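Local coordinates for protein methyltransferase (Pyrococcus horikoshii, PDB 1IXK) that probably methylates carbon 5 of cytidine in tRNA, taking the methyl group from S-adenosyl-L-methionine, at residues 109-114 with 190-195; 242-247 with 306-311. All coordinates share one frame; numbering follows the deposited sequence.

Contact 1: residues 109-114 with 190-195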
ATOM      1  N   TYR A 109      -5.505   0.701  -1.994  1.00  9.93           N
ATOM      2  CA  TYR A 109      -5.073   1.217  -3.291  1.00 11.53           C
ATOM      3  C   TYR A 109      -4.207   0.273  -4.140  1.00 10.92           C
ATOM      4  O   TYR A 109      -4.524   0.024  -5.301  1.00 10.38           O
ATOM      5  CB  TYR A 109      -4.336   2.554  -3.093  1.00 16.76           C
ATOM      6  CG  TYR A 109      -4.310   3.468  -4.309  1.00 19.59           C
ATOM      7  CD1 TYR A 109      -4.618   2.991  -5.581  1.00 21.21           C
ATOM      8  CD2 TYR A 109      -3.945   4.810  -4.184  1.00 21.79           C
ATOM      9  CE1 TYR A 109      -4.563   3.824  -6.700  1.00 23.47           C
ATOM     10  CE2 TYR A 109      -3.885   5.651  -5.297  1.00 22.21           C
ATOM     11  CZ  TYR A 109      -4.195   5.147  -6.548  1.00 22.74           C
ATOM     12  OH  TYR A 109      -4.126   5.962  -7.655  1.00 26.89           O
ATOM     13  N   PRO A 110      -3.112  -0.273  -3.573  1.00  9.64           N
ATOM     14  CA  PRO A 110      -2.236  -1.173  -4.335  1.00  9.76           C
ATOM     15  C   PRO A 110      -2.908  -2.329  -5.074  1.00 10.11           C
ATOM     16  O   PRO A 110      -2.707  -2.495  -6.281  1.00 12.78           O
ATOM     17  CB  PRO A 110      -1.227  -1.646  -3.282  1.00  8.40           C
ATOM     18  CG  PRO A 110      -1.098  -0.447  -2.401  1.00  9.73           C
ATOM     19  CD  PRO A 110      -2.557  -0.030  -2.229  1.00 10.92           C
ATOM     20  N   PRO A 111      -3.718  -3.141  -4.374  1.00  9.53           N
ATOM     21  CA  PRO A 111      -4.368  -4.256  -5.071  1.00 11.48           C
ATOM     22  C   PRO A 111      -5.265  -3.791  -6.216  1.00 10.83           C
ATOM     23  O   PRO A 111      -5.269  -4.382  -7.297  1.00 10.91           O
ATOM     24  CB  PRO A 111      -5.190  -4.936  -3.973  1.00 12.33           C
ATOM     25  CG  PRO A 111      -4.527  -4.526  -2.708  1.00 15.05           C
ATOM     26  CD  PRO A 111      -4.100  -3.114  -2.952  1.00 11.57           C
ATOM     27  N   VAL A 112      -6.040  -2.742  -5.966  1.00 10.17           N
ATOM     28  CA  VAL A 112      -6.953  -2.216  -6.975  1.00 11.70           C
ATOM     29  C   VAL A 112      -6.168  -1.667  -8.168  1.00 10.46           C
ATOM     30  O   VAL A 112      -6.529  -1.904  -9.320  1.00 13.75           O
ATOM     31  CB  VAL A 112      -7.855  -1.108  -6.378  1.00 11.45           C
ATOM     32  CG1 VAL A 112      -8.755  -0.525  -7.458  1.00 13.29           C
ATOM     33  CG2 VAL A 112      -8.705  -1.689  -5.247  1.00 12.98           C
ATOM     34  N   ALA A 113      -5.093  -0.940  -7.890  1.00  9.43           N
ATOM     35  CA  ALA A 113      -4.263  -0.391  -8.961  1.00 10.13           C
ATOM     36  C   ALA A 113      -3.651  -1.514  -9.803  1.00  8.62           C
ATOM     37  O   ALA A 113      -3.563  -1.398 -11.027  1.00 10.60           O
ATOM     38  CB  ALA A 113      -3.151   0.491  -8.374  1.00  9.11           C
ATOM     39  N   LEU A 114      -3.228  -2.599  -9.156  1.00  8.00           N
ATOM     40  CA  LEU A 114      -2.627  -3.719  -9.882  1.00  8.22           C
ATOM     41  C   LEU A 114      -3.668  -4.350 -10.800  1.00 11.47           C
ATOM     42  O   LEU A 114      -3.342  -4.872 -11.869  1.00 12.85           O
ATOM     43  CB  LEU A 114      -2.076  -4.767  -8.910  1.00  9.85           C
ATOM     44  CG  LEU A 114      -1.267  -5.896  -9.562  1.00  9.68           C
ATOM     45  CD1 LEU A 114      -0.114  -5.307 -10.378  1.00  8.67           C
ATOM     46  CD2 LEU A 114      -0.727  -6.829  -8.483  1.00  9.53           C
ATOM     47  N   LYS A 190       1.256 -10.410 -12.948  1.00 10.54           N
ATOM     48  CA  LYS A 190       1.167  -9.247 -12.061  1.00 10.86           C
ATOM     49  C   LYS A 190       1.946  -9.454 -10.766  1.00 11.30           C
ATOM     50  O   LYS A 190       1.986 -10.564 -10.228  1.00 10.15           O
ATOM     51  CB  LYS A 190      -0.293  -8.989 -11.679  1.00 11.69           C
ATOM     52  CG  LYS A 190      -1.257  -8.755 -12.827  1.00 15.46           C
ATOM     53  CD  LYS A 190      -1.071  -7.395 -13.437  1.00 15.98           C
ATOM     54  CE  LYS A 190      -2.381  -6.869 -14.008  1.00 19.33           C
ATOM     55  NZ  LYS A 190      -3.025  -7.811 -14.951  1.00 20.63           N
ATOM     56  N   ILE A 191       2.548  -8.380 -10.266  1.00  8.38           N
ATOM     57  CA  ILE A 191       3.296  -8.440  -9.015  1.00  9.49           C
ATOM     58  C   ILE A 191       2.949  -7.264  -8.112  1.00  8.45           C
ATOM     59  O   ILE A 191       2.920  -6.118  -8.553  1.00  8.00           O
ATOM     60  CB  ILE A 191       4.820  -8.432  -9.266  1.00 10.94           C
ATOM     61  CG1 ILE A 191       5.211  -9.702 -10.024  1.00 12.97           C
ATOM     62  CG2 ILE A 191       5.578  -8.331  -7.930  1.00 11.80           C
ATOM     63  CD1 ILE A 191       6.677  -9.843 -10.277  1.00 18.73           C
ATOM     64  N   LEU A 192       2.666  -7.558  -6.849  1.00  9.51           N
ATOM     65  CA  LEU A 192       2.354  -6.519  -5.880  1.00 10.37           C
ATOM     66  C   LEU A 192       3.555  -6.405  -4.945  1.00 11.08           C
ATOM     67  O   LEU A 192       3.884  -7.356  -4.240  1.00  9.52           O
ATOM     68  CB  LEU A 192       1.107  -6.882  -5.063  1.00  9.86           C
ATOM     69  CG  LEU A 192       0.566  -5.765  -4.156  1.00 12.42           C
ATOM     70  CD1 LEU A 192       0.017  -4.630  -5.029  1.00 13.91           C
ATOM     71  CD2 LEU A 192      -0.540  -6.307  -3.249  1.00 13.79           C
ATOM     72  N   LEU A 193       4.221  -5.255  -4.968  1.00 11.05           N
ATOM     73  CA  LEU A 193       5.372  -5.017  -4.103  1.00 14.40           C
ATOM     74  C   LEU A 193       4.977  -3.917  -3.141  1.00 17.08           C
ATOM     75  O   LEU A 193       5.248  -2.731  -3.372  1.00 14.33           O
ATOM     76  CB  LEU A 193       6.596  -4.597  -4.920  1.00 13.53           C
ATOM     77  CG  LEU A 193       7.856  -4.209  -4.139  1.00 15.34           C
ATOM     78  CD1 LEU A 193       8.173  -5.253  -3.057  1.00 15.48           C
ATOM     79  CD2 LEU A 193       9.008  -4.079  -5.118  1.00 14.54           C
ATOM     80  N   ASP A 194       4.312  -4.329  -2.068  1.00 19.44           N
ATOM     81  CA  ASP A 194       3.823  -3.425  -1.043  1.00 25.02           C
ATOM     82  C   ASP A 194       4.660  -3.535   0.221  1.00 27.73           C
ATOM     83  O   ASP A 194       4.784  -4.612   0.801  1.00 27.29           O
ATOM     84  CB  ASP A 194       2.362  -3.749  -0.722  1.00 26.67           C
ATOM     85  CG  ASP A 194       2.125  -5.242  -0.496  1.00 29.88           C
ATOM     86  OD1 ASP A 194       1.363  -5.588   0.433  1.00 32.42           O
ATOM     87  OD2 ASP A 194       2.687  -6.072  -1.248  1.00 27.32           O
ATOM     88  N   ALA A 195       5.231  -2.416   0.653  1.00 30.90           N
ATOM     89  CA  ALA A 195       6.048  -2.409   1.859  1.00 33.65           C
ATOM     90  C   ALA A 195       5.159  -2.215   3.082  1.00 36.93           C
ATOM     91  O   ALA A 195       4.087  -1.619   2.988  1.00 37.33           O
ATOM     92  CB  ALA A 195       7.083  -1.295   1.782  1.00 33.79           C
TER

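Contact 2: residues 242-247 with 306-311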
ATOM      1  N   LEU A 242       3.709  -4.402 -12.428  1.00  8.70           N
ATOM      2  CA  LEU A 242       4.138  -4.478 -11.038  1.00  9.72           C
ATOM      3  C   LEU A 242       3.719  -3.177 -10.375  1.00 10.30           C
ATOM      4  O   LEU A 242       3.933  -2.094 -10.926  1.00 10.98           O
ATOM      5  CB  LEU A 242       5.660  -4.652 -10.925  1.00  8.00           C
ATOM      6  CG  LEU A 242       6.206  -4.795  -9.490  1.00  9.80           C
ATOM      7  CD1 LEU A 242       7.474  -5.635  -9.499  1.00 11.21           C
ATOM      8  CD2 LEU A 242       6.461  -3.425  -8.872  1.00  8.64           C
ATOM      9  N   VAL A 243       3.083  -3.279  -9.215  1.00  8.49           N
ATOM     10  CA  VAL A 243       2.685  -2.084  -8.496  1.00  8.62           C
ATOM     11  C   VAL A 243       3.573  -2.008  -7.270  1.00  8.91           C
ATOM     12  O   VAL A 243       3.684  -2.965  -6.503  1.00 11.11           O
ATOM     13  CB  VAL A 243       1.192  -2.112  -8.092  1.00  8.84           C
ATOM     14  CG1 VAL A 243       0.916  -1.034  -7.048  1.00  8.44           C
ATOM     15  CG2 VAL A 243       0.334  -1.860  -9.322  1.00  8.57           C
ATOM     16  N   TYR A 244       4.227  -0.865  -7.132  1.00  8.00           N
ATOM     17  CA  TYR A 244       5.154  -0.585  -6.052  1.00  9.72           C
ATOM     18  C   TYR A 244       4.543   0.439  -5.115  1.00 10.82           C
ATOM     19  O   TYR A 244       4.081   1.488  -5.555  1.00 10.66           O
ATOM     20  CB  TYR A 244       6.450  -0.037  -6.658  1.00  9.79           C
ATOM     21  CG  TYR A 244       7.503   0.407  -5.668  1.00  9.82           C
ATOM     22  CD1 TYR A 244       7.442   1.660  -5.059  1.00  8.69           C
ATOM     23  CD2 TYR A 244       8.582  -0.418  -5.371  1.00 12.28           C
ATOM     24  CE1 TYR A 244       8.443   2.086  -4.182  1.00 10.21           C
ATOM     25  CE2 TYR A 244       9.585  -0.010  -4.493  1.00 14.03           C
ATOM     26  CZ  TYR A 244       9.513   1.240  -3.908  1.00 13.92           C
ATOM     27  OH  TYR A 244      10.527   1.643  -3.070  1.00 15.87           O
ATOM     28  N   SER A 245       4.533   0.141  -3.821  1.00 10.12           N
ATOM     29  CA  SER A 245       3.967   1.081  -2.870  1.00 10.04           C
ATOM     30  C   SER A 245       4.682   1.037  -1.532  1.00 11.55           C
ATOM     31  O   SER A 245       5.258   0.011  -1.157  1.00 11.23           O
ATOM     32  CB  SER A 245       2.472   0.794  -2.657  1.00 10.38           C
ATOM     33  OG  SER A 245       2.258  -0.477  -2.062  1.00 12.13           O
ATOM     34  N   THR A 246       4.649   2.161  -0.824  1.00 11.95           N
ATOM     35  CA  THR A 246       5.262   2.258   0.498  1.00 13.33           C
ATOM     36  C   THR A 246       4.417   3.210   1.339  1.00 15.74           C
ATOM     37  O   THR A 246       3.547   3.908   0.820  1.00 15.62           O
ATOM     38  CB  THR A 246       6.666   2.889   0.466  1.00 12.82           C
ATOM     39  OG1 THR A 246       6.525   4.312   0.367  1.00 13.99           O
ATOM     40  CG2 THR A 246       7.487   2.372  -0.710  1.00 12.86           C
ATOM     41  N   CYS A 247       4.696   3.238   2.638  1.00 15.38           N
ATOM     42  CA  CYS A 247       4.014   4.143   3.549  1.00 19.74           C
ATOM     43  C   CYS A 247       5.066   5.086   4.103  1.00 18.88           C
ATOM     44  O   CYS A 247       5.095   5.387   5.294  1.00 18.81           O
ATOM     45  CB  CYS A 247       3.341   3.373   4.678  1.00 23.05           C
ATOM     46  SG  CYS A 247       1.676   2.792   4.233  1.00 32.30           S
ATOM     47  N   GLY A 306       1.230   8.652   5.271  1.00 23.54           N
ATOM     48  CA  GLY A 306       1.950   9.123   4.099  1.00 21.44           C
ATOM     49  C   GLY A 306       2.018   7.898   3.207  1.00 18.87           C
ATOM     50  O   GLY A 306       2.363   6.821   3.682  1.00 18.69           O
ATOM     51  N   PHE A 307       1.714   8.051   1.923  1.00 17.53           N
ATOM     52  CA  PHE A 307       1.674   6.908   1.013  1.00 14.02           C
ATOM     53  C   PHE A 307       2.252   7.251  -0.368  1.00 12.50           C
ATOM     54  O   PHE A 307       2.166   8.389  -0.814  1.00 11.92           O
ATOM     55  CB  PHE A 307       0.203   6.488   0.887  1.00 15.67           C
ATOM     56  CG  PHE A 307      -0.040   5.287   0.029  1.00 17.05           C
ATOM     57  CD1 PHE A 307       0.151   4.004   0.528  1.00 18.52           C
ATOM     58  CD2 PHE A 307      -0.509   5.439  -1.274  1.00 17.58           C
ATOM     59  CE1 PHE A 307      -0.138   2.883  -0.253  1.00 18.04           C
ATOM     60  CE2 PHE A 307      -0.798   4.332  -2.060  1.00 19.11           C
ATOM     61  CZ  PHE A 307      -0.610   3.049  -1.549  1.00 19.30           C
ATOM     62  N   PHE A 308       2.840   6.260  -1.029  1.00 10.85           N
ATOM     63  CA  PHE A 308       3.422   6.439  -2.363  1.00 10.33           C
ATOM     64  C   PHE A 308       3.094   5.201  -3.173  1.00  9.44           C
ATOM     65  O   PHE A 308       3.193   4.081  -2.670  1.00  8.19           O
ATOM     66  CB  PHE A 308       4.948   6.572  -2.276  1.00  9.87           C
ATOM     67  CG  PHE A 308       5.635   6.602  -3.615  1.00 10.87           C
ATOM     68  CD1 PHE A 308       5.688   7.777  -4.361  1.00 12.17           C
ATOM     69  CD2 PHE A 308       6.244   5.453  -4.128  1.00 10.29           C
ATOM     70  CE1 PHE A 308       6.339   7.813  -5.598  1.00 10.19           C
ATOM     71  CE2 PHE A 308       6.897   5.478  -5.367  1.00 11.67           C
ATOM     72  CZ  PHE A 308       6.943   6.665  -6.101  1.00  9.24           C
ATOM     73  N   ILE A 309       2.712   5.392  -4.428  1.00  8.00           N
ATOM     74  CA  ILE A 309       2.391   4.254  -5.269  1.00  8.00           C
ATOM     75  C   ILE A 309       2.748   4.526  -6.721  1.00  8.38           C
ATOM     76  O   ILE A 309       2.531   5.627  -7.220  1.00  8.00           O
ATOM     77  CB  ILE A 309       0.883   3.896  -5.188  1.00  8.00           C
ATOM     78  CG1 ILE A 309       0.597   2.676  -6.072  1.00  8.34           C
ATOM     79  CG2 ILE A 309       0.037   5.090  -5.622  1.00 10.05           C
ATOM     80  CD1 ILE A 309      -0.823   2.122  -5.930  1.00 11.69           C
ATOM     81  N   ALA A 310       3.287   3.510  -7.389  1.00  9.41           N
ATOM     82  CA  ALA A 310       3.660   3.620  -8.795  1.00  8.62           C
ATOM     83  C   ALA A 310       3.255   2.351  -9.526  1.00  9.64           C
ATOM     84  O   ALA A 310       3.384   1.247  -8.991  1.00 11.14           O
ATOM     85  CB  ALA A 310       5.158   3.842  -8.934  1.00  8.89           C
ATOM     86  N   LYS A 311       2.764   2.507 -10.754  1.00  9.32           N
ATOM     87  CA  LYS A 311       2.347   1.362 -11.553  1.00  9.82           C
ATOM     88  C   LYS A 311       3.343   1.200 -12.695  1.00 11.69           C
ATOM     89  O   LYS A 311       3.456   2.060 -13.573  1.00  9.82           O
ATOM     90  CB  LYS A 311       0.934   1.585 -12.092  1.00  8.63           C
ATOM     91  CG  LYS A 311       0.366   0.395 -12.834  1.00 10.94           C
ATOM     92  CD  LYS A 311      -1.138   0.560 -13.005  1.00 14.28           C
ATOM     93  CE  LYS A 311      -1.736  -0.600 -13.767  1.00 15.10           C
ATOM     94  NZ  LYS A 311      -3.223  -0.622 -13.624  1.00 17.91           N
TER

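Contact 1: residues 109-114 with 190-195
Pro110 and Pro111 lean on the end of Leu192, each meeting a different methyl through atoms of its ring's rim: CB of Pro110 lies 3.7 Å from CD1 of Leu192, and CG of Pro111 rests more loosely against CD2, 4.4 Å away. No aromatic ring enters the contact. Having no N-H, neither proline N can bond to the turn before, and the helix kinks there. One turn on, Leu114 does most of the packing. Its CG stands anti to the backbone N (chi1 -173°), and both methyls come down on the strand backbone, with CD1 3.6 Å from Ile191 O; CD2 also reaches CB of Leu192, at 3.9 Å. Lys190 slides past Leu114 in the opposite direction. A bend at chi2 (-74°) brings its CD to 3.8 Å from Leu114 CD1, CE approaches Leu114 O at 3.1 Å, and NZ ends in a salt bridge with Glu120. An alanine in place of Leu114 would probably open a gap above the Ile191 peptide and leave the aliphatic part of Lys190 freer to turn. Segment 109-114 of helix 105-114 runs nearly antiparallel to strand 190-194 on one face of the Rossmann-like sheet, their axes 9.1 Å apart at closest, with Pro111 against helix 131-139, Leu114 also on Val243 of strand 240-246, and Tyr109 and Ala113 over strand 307-314.

Contact 2: residues 242-247 with 306-311
Strands 240-246 and 307-314 form the antiparallel pair that marks the class I methyltransferase fold, in which the last strand slots in against the run of the otherwise parallel ones. Tyr244 and Ala310 make a hydrogen-bonded pair, Tyr244 N to Ala310 O at 2.9 Å and Ala310 N to Tyr244 O at 2.8 Å. Thr246 and Phe308 make the next such pair; here Phe308 N is 3.1 Å from Thr246 O. Between them, Ser245 faces Ile309 in a non-hydrogen-bonded pair, and Ser245 CA makes a bent CA-H...O contact with Phe308 O, 3.1 Å away.

On the face of Tyr244 and Phe308, Tyr244 CD1 meets the edge of the Phe308 ring in its plane, 3.9 Å from CE2. Thr246 OG1 lies between its own backbone N and carbonyl carbon (chi1 79°); it touches Phe308 CB and is gripped by hydrogen bonds to Asn254 and to the N of Ser248. On the other face, the side chains of Val243 and Ile309 cross obliquely, CG1 of Val243 3.8 Å from CD1 of Ile309, and Phe307 brings CZ to 4.0 Å from Ser245 CB. At the end of the pair, Cys247 SG lies at the edge of the Phe307 ring, 4.2 Å from CD1.

The backbone bonds fix the strand that leads into Cys247, the predicted nucleophile, while mostly apolar side chains pack on both faces. In this crystal the sulfur of Cys247 is tied up in a disulfide with Cys197, so the model probably captures an inactive state; if Cys247 is the nucleophile, that bond would probably have to be reduced before its sulfur could attack a base.

Overall arrangement
Both contacts are buried near the middle of the chain, and neither is a surface patch. Contact 1 lays a helix over one face of the sheet and crosses by apolar packing, with no hydrogen bond between its segments; contact 2 lies within the sheet and is held by backbone bonds. They share that sheet: 190-195 and 242-247 are on neighbouring parallel strands, joined by Leu193 N to Val243 O at 2.8 Å. Helix and last strand also meet, Lys311 NZ bonding Ala113 O, while Ser245 OG packs against Pro110 CG. Asp194, at the C-terminal end of its strand, and Cys247, just past the end of the next, carry the predicted cofactor-binding and nucleophile roles.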